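Local coordinates for protein flagellin B1 (Methanocaldococcus jannaschii DSM 2661, PDB 5YA6) that is a flagellin of the archaellum, the motility filament of archaea, where it probably serves as a filament subunit, and carries a bound calcium ion, at residues G20-T25 against A158-T163; L32-T37 against A118-N123; T67-T72 against S94-V99. All coordinates share one frame; numbering follows the deposited sequence. Where two conformers were deposited one is given.

Contact 1 of 3, residues G20-T25 against A158-T163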
loop_
_atom_site.group_PDB
_atom_site.type_symbol
_atom_site.label_atom_id
_atom_site.label_comp_id
_atom_site.label_asym_id
_atom_site.label_seq_id
_atom_site.Cartn_x
_atom_site.Cartn_y
_atom_site.Cartn_z
ATOM N N GLY B 20 12.103 11.103 -3.996
ATOM C CA GLY B 20 12.334 10.515 -5.322
ATOM C C GLY B 20 13.290 11.364 -6.104
ATOM O O GLY B 20 13.369 12.586 -5.950
ATOM N N HIS B 21 13.992 10.698 -7.012
ATOM C CA HIS B 21 14.851 11.353 -7.961
ATOM C C HIS B 21 14.155 11.428 -9.293
ATOM O O HIS B 21 13.729 10.376 -9.804
ATOM C CB HIS B 21 16.135 10.520 -8.176
ATOM C CG HIS B 21 17.091 11.154 -9.127
ATOM N ND1 HIS B 21 17.090 10.869 -10.465
ATOM C CD2 HIS B 21 17.943 12.200 -8.965
ATOM C CE1 HIS B 21 17.963 11.646 -11.080
ATOM N NE2 HIS B 21 18.521 12.432 -10.186
ATOM N N TYR B 22 14.003 12.629 -9.856
ATOM C CA TYR B 22 13.461 12.805 -11.167
ATOM C C TYR B 22 14.577 12.911 -12.225
ATOM O O TYR B 22 15.494 13.745 -12.080
ATOM C CB TYR B 22 12.634 14.126 -11.192
ATOM C CG TYR B 22 12.232 14.630 -12.552
ATOM C CD1 TYR B 22 11.517 13.843 -13.413
ATOM C CD2 TYR B 22 12.464 15.963 -12.935
ATOM C CE1 TYR B 22 11.127 14.283 -14.654
ATOM C CE2 TYR B 22 12.072 16.418 -14.176
ATOM C CZ TYR B 22 11.359 15.611 -15.016
ATOM O OH TYR B 22 10.950 16.063 -16.244
ATOM N N ASP B 23 14.530 12.040 -13.226
ATOM C CA ASP B 23 15.433 12.085 -14.371
ATOM C C ASP B 23 14.634 12.493 -15.568
ATOM O O ASP B 23 13.810 11.763 -16.064
ATOM C CB ASP B 23 16.060 10.732 -14.514
ATOM C CG ASP B 23 17.128 10.687 -15.606
ATOM O OD1 ASP B 23 16.976 11.390 -16.613
ATOM O OD2 ASP B 23 18.058 9.867 -15.443
ATOM N N LYS B 24 14.845 13.743 -15.966
ATOM C CA LYS B 24 14.088 14.316 -17.066
ATOM C C LYS B 24 14.221 13.547 -18.378
ATOM O O LYS B 24 13.264 13.433 -19.120
ATOM C CB LYS B 24 14.431 15.796 -17.219
ATOM C CG LYS B 24 15.824 16.137 -17.672
ATOM C CD LYS B 24 16.097 17.628 -17.441
ATOM C CE LYS B 24 14.975 18.523 -17.941
ATOM N NZ LYS B 24 15.383 19.964 -18.030
ATOM N N THR B 25 15.392 12.913 -18.591
ATOM C CA THR B 25 15.585 12.090 -19.783
ATOM C C THR B 25 14.836 10.790 -19.779
ATOM O O THR B 25 14.707 10.123 -20.806
ATOM C CB THR B 25 17.104 11.838 -20.074
ATOM O OG1 THR B 25 17.660 10.867 -19.152
ATOM C CG2 THR B 25 17.902 13.100 -20.007
ATOM N N ALA B 158 1.787 16.059 -9.848
ATOM C CA ALA B 158 1.373 16.204 -11.219
ATOM C C ALA B 158 2.424 16.917 -12.115
ATOM O O ALA B 158 2.284 16.933 -13.321
ATOM C CB ALA B 158 0.038 16.971 -11.235
ATOM N N ALA B 159 3.439 17.488 -11.486
ATOM C CA ALA B 159 4.599 18.067 -12.212
ATOM C C ALA B 159 5.855 17.813 -11.426
ATOM O O ALA B 159 5.907 17.955 -10.155
ATOM C CB ALA B 159 4.399 19.550 -12.434
ATOM N N TYR B 160 6.896 17.398 -12.173
ATOM C CA TYR B 160 8.196 17.259 -11.585
ATOM C C TYR B 160 9.025 18.505 -11.926
ATOM O O TYR B 160 9.325 18.705 -13.127
ATOM C CB TYR B 160 8.900 16.015 -12.110
ATOM C CG TYR B 160 8.181 14.671 -11.808
ATOM C CD1 TYR B 160 7.642 14.417 -10.564
ATOM C CD2 TYR B 160 8.043 13.722 -12.759
ATOM C CE1 TYR B 160 7.028 13.203 -10.283
ATOM C CE2 TYR B 160 7.406 12.501 -12.507
ATOM C CZ TYR B 160 6.892 12.256 -11.271
ATOM O OH TYR B 160 6.310 11.065 -10.930
ATOM N N THR B 161 9.328 19.299 -10.895
ATOM C CA THR B 161 9.947 20.636 -11.020
ATOM C C THR B 161 11.398 20.741 -10.621
ATOM O O THR B 161 12.004 21.802 -10.890
ATOM C CB THR B 161 9.206 21.646 -10.130
ATOM O OG1 THR B 161 9.486 21.348 -8.758
ATOM C CG2 THR B 161 7.745 21.557 -10.348
ATOM N N GLN B 162 11.955 19.727 -9.945
ATOM C CA GLN B 162 13.362 19.665 -9.596
ATOM C C GLN B 162 13.800 18.241 -9.532
ATOM O O GLN B 162 12.958 17.297 -9.664
ATOM C CB GLN B 162 13.608 20.389 -8.261
ATOM C CG GLN B 162 12.931 19.742 -7.073
ATOM C CD GLN B 162 12.246 20.710 -6.128
ATOM O OE1 GLN B 162 11.538 21.650 -6.552
ATOM N NE2 GLN B 162 12.418 20.466 -4.826
ATOM N N THR B 163 15.079 18.036 -9.303
ATOM C CA THR B 163 15.650 16.711 -9.359
ATOM C C THR B 163 15.319 15.854 -8.108
ATOM O O THR B 163 15.170 14.618 -8.238
ATOM C CB THR B 163 17.188 16.771 -9.548
ATOM O OG1 THR B 163 17.477 17.629 -10.655
ATOM C CG2 THR B 163 17.721 15.496 -9.919
#

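Contact 2 of 3, residues L32-T37 against A118-N123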
loop_
_atom_site.group_PDB
_atom_site.type_symbol
_atom_site.label_atom_id
_atom_site.label_comp_id
_atom_site.label_asym_id
_atom_site.label_seq_id
_atom_site.Cartn_x
_atom_site.Cartn_y
_atom_site.Cartn_z
ATOM N N LEU B 32 13.983 5.859 -5.688
ATOM C CA LEU B 32 13.261 6.196 -4.423
ATOM C C LEU B 32 14.232 6.050 -3.269
ATOM O O LEU B 32 15.070 5.151 -3.263
ATOM C CB LEU B 32 12.043 5.304 -4.155
ATOM C CG LEU B 32 10.953 5.348 -5.214
ATOM C CD1 LEU B 32 9.978 4.239 -4.995
ATOM C CD2 LEU B 32 10.268 6.710 -5.222
ATOM N N ALA B 33 14.049 6.858 -2.246
ATOM C CA ALA B 33 14.786 6.752 -1.004
ATOM C C ALA B 33 13.746 6.761 0.119
ATOM O O ALA B 33 13.048 7.801 0.355
ATOM C CB ALA B 33 15.778 7.908 -0.866
ATOM N N ILE B 34 13.612 5.602 0.810
ATOM C CA ILE B 34 12.566 5.445 1.830
ATOM C C ILE B 34 13.207 5.486 3.190
ATOM O O ILE B 34 14.018 4.587 3.550
ATOM C CB ILE B 34 11.797 4.119 1.628
ATOM C CG1 ILE B 34 11.209 4.095 0.216
ATOM C CG2 ILE B 34 10.806 3.883 2.742
ATOM C CD1 ILE B 34 10.793 2.689 -0.230
ATOM N N TYR B 35 12.903 6.515 3.955
ATOM C CA TYR B 35 13.557 6.713 5.261
ATOM C C TYR B 35 12.755 6.067 6.374
ATOM O O TYR B 35 11.537 6.165 6.421
ATOM C CB TYR B 35 13.769 8.170 5.594
ATOM C CG TYR B 35 14.717 8.859 4.597
ATOM C CD1 TYR B 35 14.306 9.296 3.358
ATOM C CD2 TYR B 35 16.033 9.125 4.950
ATOM C CE1 TYR B 35 15.168 9.905 2.460
ATOM C CE2 TYR B 35 16.913 9.738 4.056
ATOM C CZ TYR B 35 16.475 10.155 2.830
ATOM O OH TYR B 35 17.387 10.740 1.948
ATOM N N ILE B 36 13.499 5.305 7.179
ATOM C CA ILE B 36 12.989 4.385 8.210
ATOM C C ILE B 36 13.665 4.644 9.580
ATOM O O ILE B 36 14.862 4.876 9.631
ATOM C CB ILE B 36 13.299 2.939 7.797
ATOM C CG1 ILE B 36 12.596 2.598 6.456
ATOM C CG2 ILE B 36 12.982 1.979 8.920
ATOM C CD1 ILE B 36 11.076 2.554 6.557
ATOM N N THR B 37 12.904 4.586 10.662
ATOM C CA THR B 37 13.419 4.647 12.016
ATOM C C THR B 37 12.566 3.713 12.879
ATOM O O THR B 37 11.397 3.493 12.572
ATOM C CB THR B 37 13.432 6.089 12.588
ATOM O OG1 THR B 37 14.271 6.181 13.764
ATOM C CG2 THR B 37 12.052 6.539 12.959
ATOM N N ALA B 118 17.730 4.777 8.827
ATOM C CA ALA B 118 18.236 4.124 7.652
ATOM C C ALA B 118 17.466 4.627 6.447
ATOM O O ALA B 118 16.336 5.080 6.576
ATOM C CB ALA B 118 18.106 2.624 7.736
ATOM N N VAL B 119 18.045 4.497 5.256
ATOM C CA VAL B 119 17.303 4.803 4.027
ATOM C C VAL B 119 17.313 3.570 3.155
ATOM O O VAL B 119 18.324 2.848 3.076
ATOM C CB VAL B 119 17.882 6.068 3.331
ATOM C CG1 VAL B 119 19.331 5.846 2.905
ATOM C CG2 VAL B 119 17.019 6.477 2.161
ATOM N N LEU B 120 16.186 3.235 2.513
ATOM C CA LEU B 120 16.121 2.111 1.573
ATOM C C LEU B 120 16.266 2.757 0.231
ATOM O O LEU B 120 15.431 3.546 -0.191
ATOM C CB LEU B 120 14.784 1.358 1.700
ATOM C CG LEU B 120 14.390 1.034 3.143
ATOM C CD1 LEU B 120 13.053 0.284 3.078
ATOM C CD2 LEU B 120 15.429 0.193 3.896
ATOM N N LEU B 121 17.308 2.366 -0.469
ATOM C CA LEU B 121 17.572 2.836 -1.806
ATOM C C LEU B 121 16.956 1.829 -2.809
ATOM O O LEU B 121 17.325 0.655 -2.882
ATOM C CB LEU B 121 19.117 2.983 -1.982
ATOM C CG LEU B 121 19.847 3.839 -0.935
ATOM C CD1 LEU B 121 21.358 3.725 -1.196
ATOM C CD2 LEU B 121 19.342 5.275 -0.918
ATOM N N VAL B 122 16.041 2.337 -3.636
ATOM C CA VAL B 122 15.295 1.547 -4.622
ATOM C C VAL B 122 15.430 2.129 -6.029
ATOM O O VAL B 122 15.230 3.336 -6.203
ATOM C CB VAL B 122 13.779 1.472 -4.237
ATOM C CG1 VAL B 122 12.981 0.658 -5.262
ATOM C CG2 VAL B 122 13.641 0.854 -2.857
ATOM N N ASN B 123 15.854 1.311 -7.009
ATOM C CA ASN B 123 15.879 1.755 -8.369
ATOM C C ASN B 123 14.562 1.455 -8.963
ATOM O O ASN B 123 14.263 0.309 -9.368
ATOM C CB ASN B 123 16.970 1.120 -9.247
ATOM C CG ASN B 123 17.087 1.873 -10.573
ATOM O OD1 ASN B 123 16.153 1.926 -11.330
ATOM N ND2 ASN B 123 18.210 2.557 -10.793
#

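Contact 3 of 3, residues T67-T72 against S94-V99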
loop_
_atom_site.group_PDB
_atom_site.type_symbol
_atom_site.label_atom_id
_atom_site.label_comp_id
_atom_site.label_asym_id
_atom_site.label_seq_id
_atom_site.Cartn_x
_atom_site.Cartn_y
_atom_site.Cartn_z
ATOM N N THR B 67 22.485 -5.166 0.437
ATOM C CA THR B 67 23.615 -4.852 1.317
ATOM C C THR B 67 23.362 -3.531 2.085
ATOM O O THR B 67 22.261 -2.881 1.905
ATOM C CB THR B 67 24.957 -4.809 0.540
ATOM O OG1 THR B 67 26.035 -4.743 1.475
ATOM C CG2 THR B 67 24.963 -3.568 -0.417
ATOM N N VAL B 68 24.322 -3.076 2.871
ATOM C CA VAL B 68 24.264 -1.845 3.611
ATOM C C VAL B 68 25.530 -1.007 3.298
ATOM O O VAL B 68 26.612 -1.584 3.040
ATOM C CB VAL B 68 24.091 -2.087 5.142
ATOM C CG1 VAL B 68 25.166 -3.021 5.694
ATOM C CG2 VAL B 68 24.083 -0.785 5.929
ATOM N N THR B 69 25.385 0.302 3.306
ATOM C CA THR B 69 26.523 1.231 3.030
ATOM C C THR B 69 26.462 2.400 3.962
ATOM O O THR B 69 25.388 2.898 4.325
ATOM C CB THR B 69 26.544 1.764 1.596
ATOM O OG1 THR B 69 27.635 2.704 1.464
ATOM C CG2 THR B 69 25.224 2.479 1.216
ATOM N N THR B 70 27.655 2.860 4.415
ATOM C CA THR B 70 27.738 4.046 5.212
ATOM C C THR B 70 28.120 5.289 4.362
ATOM O O THR B 70 28.237 6.356 4.885
ATOM C CB THR B 70 28.843 3.914 6.220
ATOM O OG1 THR B 70 29.971 3.375 5.519
ATOM C CG2 THR B 70 28.470 2.911 7.405
ATOM N N ALA B 71 28.211 5.109 3.078
ATOM C CA ALA B 71 28.474 6.229 2.148
ATOM C C ALA B 71 27.413 7.335 2.142
ATOM O O ALA B 71 27.690 8.464 1.700
ATOM C CB ALA B 71 28.645 5.675 0.730
ATOM N N THR B 72 26.155 7.004 2.512
ATOM C CA THR B 72 25.099 7.972 2.650
ATOM C C THR B 72 25.198 8.850 3.881
ATOM O O THR B 72 24.410 9.819 4.056
ATOM C CB THR B 72 23.744 7.175 2.692
ATOM O OG1 THR B 72 23.843 6.083 3.667
ATOM C CG2 THR B 72 23.440 6.530 1.328
ATOM N N SER B 94 15.796 -5.936 -5.475
ATOM C CA SER B 94 16.606 -5.754 -4.272
ATOM C C SER B 94 16.671 -4.297 -3.875
ATOM O O SER B 94 16.630 -3.443 -4.774
ATOM C CB SER B 94 18.077 -6.184 -4.553
ATOM O OG SER B 94 18.113 -7.368 -5.318
ATOM N N TYR B 95 16.744 -4.015 -2.569
ATOM C CA TYR B 95 16.991 -2.650 -2.053
ATOM C C TYR B 95 18.366 -2.619 -1.379
ATOM O O TYR B 95 18.853 -3.645 -0.871
ATOM C CB TYR B 95 15.882 -2.107 -1.046
ATOM C CG TYR B 95 15.709 -2.956 0.182
ATOM C CD1 TYR B 95 14.848 -4.027 0.180
ATOM C CD2 TYR B 95 16.454 -2.727 1.324
ATOM C CE1 TYR B 95 14.716 -4.842 1.279
ATOM C CE2 TYR B 95 16.342 -3.516 2.433
ATOM C CZ TYR B 95 15.479 -4.602 2.409
ATOM O OH TYR B 95 15.441 -5.416 3.529
ATOM N N VAL B 96 18.975 -1.444 -1.331
ATOM C CA VAL B 96 20.190 -1.236 -0.558
ATOM C C VAL B 96 19.906 -0.400 0.676
ATOM O O VAL B 96 19.171 0.607 0.591
ATOM C CB VAL B 96 21.250 -0.567 -1.487
ATOM C CG1 VAL B 96 22.479 -0.133 -0.701
ATOM C CG2 VAL B 96 21.526 -1.492 -2.668
ATOM N N VAL B 97 20.482 -0.742 1.802
ATOM C CA VAL B 97 20.280 0.090 2.966
ATOM C C VAL B 97 21.404 1.103 3.109
ATOM O O VAL B 97 22.583 0.734 3.094
ATOM C CB VAL B 97 20.196 -0.750 4.256
ATOM C CG1 VAL B 97 20.049 0.116 5.493
ATOM C CG2 VAL B 97 19.036 -1.775 4.149
ATOM N N GLY B 98 21.053 2.367 3.234
ATOM C CA GLY B 98 22.050 3.449 3.545
ATOM C C GLY B 98 21.921 3.809 4.988
ATOM O O GLY B 98 20.810 4.049 5.505
ATOM N N VAL B 99 23.079 3.984 5.649
ATOM C CA VAL B 99 23.106 4.512 6.977
ATOM C C VAL B 99 22.906 6.046 6.988
ATOM O O VAL B 99 23.619 6.785 6.278
ATOM C CB VAL B 99 24.422 4.128 7.690
ATOM C CG1 VAL B 99 24.496 4.752 9.086
ATOM C CG2 VAL B 99 24.610 2.619 7.659
#

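Contact 1 of 3, residues G20-T25 against A158-T163
With CG anti to the backbone N (chi1 167°), the ring of Tyr-22 lies under CB of Tyr-160, a CH-pi contact in which that CB stands over the middle of the ring, 3.5 Å from its centroid. Tyr-160 carries its own CG anti to the carbonyl carbon (chi1 -61°). The two rings are inclined to one another at 41°, and CD2 of Tyr-160 reaches CD1 of Tyr-22 at 3.5 Å. The other face of the Tyr-22 ring is covered by its own chain, through the backbone N of Lys-24. At the ring's edge, near its plane, lies the carbonyl O of Gln-162, a buried acceptor for which the model offers no hydrogen-bond partner. One backbone bond joins the segments, from Tyr-22 N to Thr-163 O at 2.8 Å and nearly straight, and the same oxygen receives a CA-H contact from His-21. Beside it, the methyl CG2 of Thr-163 lies 3.2 Å from NE2 of His-21, the two side chains running side by side.

The polar ends are held elsewhere: His-21 ND1 bonds to Asp-30 OD1, and Tyr-160 OH to the backbone O of Ile-132. Here the loop between strands 150-155 and 164-168 meets the end of strand 13-23, just where strand 164-168, the outermost within this chain on that side, begins to pair with it.

Contact 2 of 3, residues L32-T37 against A118-N123
Val-119 sets its CG2 methyl over the centre of the Tyr-35 ring, 3.7 Å from the centroid and 8° off the normal, a CH-pi contact made by two side chains that run side by side. The methyl is anti to its own backbone N, and it also meets Ala-33 CB at 3.6 Å, so that one branch bridges two residues of the facing strand. Through the sheet, Leu-120 packs its CB on CB of Ile-34 at 4.1 Å, while Leu-32 and Val-122 continue this second face with their CB atoms 4.2 Å apart.

The backbones beneath form a regular antiparallel ladder between adjacent strands 28-38 and 117-123 of the large mixed beta sheet, near the centre of the chain. Leu-32 with Val-122, Ile-34 with Leu-120 and Ile-36 with Ala-118 are hydrogen-bonded pairs; Ala-33 with Leu-121 and Tyr-35 with Val-119 are non-hydrogen-bonded pairs, and the CA atoms of the latter come to 4.4 Å. Six N-H to O bonds result, among them Leu-120 N to Ile-34 O at 2.8 Å, and the strand segments meet at 156°.

Further out, His-174, a residue of the C-terminal histidine tag, stacks on the Tyr-35 ring, and Ile-78 from a loop touches both Tyr-35 and Ala-33. On the face of Leu-32, Ile-34 and Ile-36, the sheet closes round a hydrophobic core: strand 150-155, from its far end, supplies Phe-154, Ile-152 and Ala-150, one for each of the three.

Contact 3 of 3, residues T67-T72 against S94-V99
The hydroxyl of Thr-72 gives the shortest hydrogen bond between the segments, OG1 to the carbonyl O of Val-99 at 2.7 Å, approaching from above the carbonyl plane. Its first torsion (chi1 49°) puts OG1 between the backbone N and the carbonyl carbon, and the same oxygen lies 3.2 Å from CA of Gly-98, a residue without a side chain. A valine in place of Thr-72 would probably leave the Val-99 carbonyl without this donor and set an apolar methyl against it.

Three backbone bonds make the parallel pairing. Val-97 N gives to Thr-67 O, Thr-69 N gives to Val-97 O with a bend (148° at the hydrogen), and Val-99 N gives to Thr-69 O at 2.9 Å. Val-97 O also takes a CA-H contact from Val-68 CA at 3.1 Å. The apolar filling lies with Val-68: its CG2, anti to the backbone N, crosses to Val-99 CG2 at 3.9 Å and to Val-97 CG1 at 4.2 Å. Thr-70 lies alongside Val-99 and offers CG2 to the same CG2 methyl.

Thr-69 OG1 accepts from Ala-71 N at 3.0 Å, forming an ST turn just before Thr-72. Beyond, Gly-98 and Val-96 bond through their backbones to Val-119 and Leu-121 of strand 117-123. The arrangement is that of a parallel pair within an otherwise antiparallel sheet, strands 59-69 and 94-99 being joined by a long irregular connection that must cross back over to start the second strand in the same direction.

How the contacts relate
From the N terminus, strand 13-23 comes first, and contact 1 joins its end to the loop before strand 164-168, closing the widest loop of the three. The next strand, 28-38, enters contact 2, whose partner 118-123 closes a loop nested inside that of contact 1. Within it again lies contact 3, where 67-72 meets 94-99 after only 21 intervening residues. No loops cross. Contacts 2 and 3 touch through the neighbouring strands 117-123 and 94-99, so strands 28-38, 117-123, 94-99 and 59-69 form one continuous run of the sheet. Contact 1 lies at its periphery, about 18 Å from contact 2, centre to centre.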